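Local coordinates for protein putative 4-hydroxybenzoyl-CoA thioesterase (Geobacillus stearothermophilus, PDB 2OIW) that probably hydrolyses acyl-CoA thioesters, possibly 4-hydroxybenzoyl-CoA, as a thioesterase of the hotdog-fold superfamily, at residues Ala33-His36 against Glu37-Leu41. Residues are numbered along the deposited sequence; the frame is centred on the assembly and turned at random.
Sequences AGRH and EIFKL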
loop_
_atom_site.group_PDB
_atom_site.type_symbol
_atom_site.label_atom_id
_atom_site.label_comp_id
_atom_site.label_asym_id
_atom_site.label_seq_id
_atom_site.Cartn_x
_atom_site.Cartn_y
_atom_site.Cartn_z
ATOM N N ALA A 33 9.292 -7.693 3.893
ATOM C CA ALA A 33 9.360 -8.851 2.998
ATOM C C ALA A 33 10.676 -9.662 3.238
ATOM O O ALA A 33 10.663 -10.879 3.285
ATOM C CB ALA A 33 9.234 -8.378 1.512
ATOM N N GLY A 34 11.802 -8.973 3.398
ATOM C CA GLY A 34 13.098 -9.610 3.727
ATOM C C GLY A 34 13.187 -10.328 5.074
ATOM O O GLY A 34 14.063 -11.173 5.273
ATOM N N ARG A 35 12.295 -9.991 5.999
ATOM C CA ARG A 35 12.196 -10.668 7.326
ATOM C C ARG A 35 11.438 -12.025 7.312
ATOM O O ARG A 35 11.365 -12.739 8.334
ATOM C CB ARG A 35 11.559 -9.703 8.329
ATOM C CG ARG A 35 12.371 -8.417 8.535
ATOM C CD ARG A 35 11.607 -7.413 9.382
ATOM N NE ARG A 35 12.194 -6.086 9.225
ATOM C CZ ARG A 35 11.492 -4.967 9.163
ATOM N NH1 ARG A 35 10.162 -5.009 9.228
ATOM N NH2 ARG A 35 12.126 -3.812 9.001
ATOM N N HIS A 36 10.899 -12.393 6.146
ATOM C CA HIS A 36 10.110 -13.624 5.969
ATOM C C HIS A 36 10.690 -14.883 6.643
ATOM O O HIS A 36 10.000 -15.560 7.415
ATOM C CB HIS A 36 9.943 -13.898 4.464
ATOM C CG HIS A 36 8.955 -14.975 4.151
ATOM N ND1 HIS A 36 7.589 -14.768 4.196
ATOM C CD2 HIS A 36 9.130 -16.268 3.790
ATOM C CE1 HIS A 36 6.971 -15.888 3.862
ATOM N NE2 HIS A 36 7.883 -16.817 3.627
ATOM N N GLU A 37 11.945 -15.209 6.323
ATOM C CA GLU A 37 12.612 -16.373 6.934
ATOM C C GLU A 37 12.748 -16.278 8.467
ATOM O O GLU A 37 12.719 -17.275 9.165
ATOM C CB GLU A 37 13.983 -16.592 6.303
ATOM C CG GLU A 37 13.940 -16.956 4.818
ATOM C CD GLU A 37 13.032 -18.143 4.502
ATOM O OE1 GLU A 37 12.940 -19.099 5.315
ATOM O OE2 GLU A 37 12.424 -18.134 3.410
ATOM N N ILE A 38 12.880 -15.066 8.971
ATOM C CA ILE A 38 12.911 -14.840 10.396
ATOM C C ILE A 38 11.550 -15.128 10.985
ATOM O O ILE A 38 11.467 -15.869 11.956
ATOM C CB ILE A 38 13.411 -13.415 10.763
ATOM C CG1 ILE A 38 14.907 -13.298 10.423
ATOM C CG2 ILE A 38 13.192 -13.129 12.266
ATOM C CD1 ILE A 38 15.471 -11.841 10.414
ATOM N N PHE A 39 10.492 -14.539 10.434
ATOM C CA PHE A 39 9.118 -14.840 10.871
ATOM C C PHE A 39 8.878 -16.361 10.862
ATOM O O PHE A 39 8.251 -16.909 11.781
ATOM C CB PHE A 39 8.077 -14.125 9.984
ATOM C CG PHE A 39 8.159 -12.618 10.037
ATOM C CD1 PHE A 39 8.776 -11.958 11.105
ATOM C CD2 PHE A 39 7.599 -11.849 9.028
ATOM C CE1 PHE A 39 8.833 -10.572 11.145
ATOM C CE2 PHE A 39 7.659 -10.459 9.064
ATOM C CZ PHE A 39 8.287 -9.828 10.116
ATOM N N LYS A 40 9.411 -17.034 9.846
ATOM C CA LYS A 40 9.160 -18.458 9.682
ATOM C C LYS A 40 9.803 -19.280 10.811
ATOM O O LYS A 40 9.295 -20.348 11.159
ATOM C CB LYS A 40 9.614 -18.935 8.297
ATOM C CG LYS A 40 8.905 -20.178 7.818
ATOM C CD LYS A 40 9.491 -20.700 6.504
ATOM C CE LYS A 40 8.760 -21.948 6.022
ATOM N NZ LYS A 40 8.648 -23.026 7.099
ATOM N N LEU A 41 10.887 -18.773 11.408
ATOM C CA LEU A 41 11.530 -19.479 12.531
ATOM C C LEU A 41 10.681 -19.486 13.817
ATOM O O LEU A 41 10.672 -20.478 14.573
ATOM C CB LEU A 41 12.915 -18.915 12.807
ATOM C CG LEU A 41 13.945 -19.147 11.695
ATOM C CD1 LEU A 41 15.175 -18.310 11.948
ATOM C CD2 LEU A 41 14.337 -20.631 11.563
HETATM O O HOH W 1 13.637 -13.803 4.538
#
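Arg35 CB lies over one face of the Phe39 ring, 4.1 Å from its centroid and 23° off the ring normal, which meets the geometry of a CH-pi contact; its nearest ring atom is Phe39 CZ, at 3.7 Å. Phe39 keeps CG beside its own backbone N (chi1 -63°), and this turns the ring back over the preceding turn, where Arg35 O also sits above the plane, offset toward the rim. That carbonyl oxygen accepts a hydrogen bond from Phe39 N at 2.9 Å, nearly straight (N-H...O 165°), and a weak one from Ile38 N. Lys40 N reaches His36 O at 2.9 Å. These bonds start the short helix 36-42, which follows helix 27-34 after a break at Arg35; the pair packs against the curved antiparallel sheet of the hotdog fold. At the break a water bridges the two helices, donating to Gly34 O and accepting from Glu37 N, each at 2.8 Å. Glu37, bent at chi2, brings OE2 in plane to the edge of the His36 ring, 3.8 Å from CD2. Farther out, the Arg35 guanidinium forms a salt bridge with Glu90, Trp51 meets the Phe39 ring edge-to-face, and Tyr68 of the second subunit meets the His36 ring.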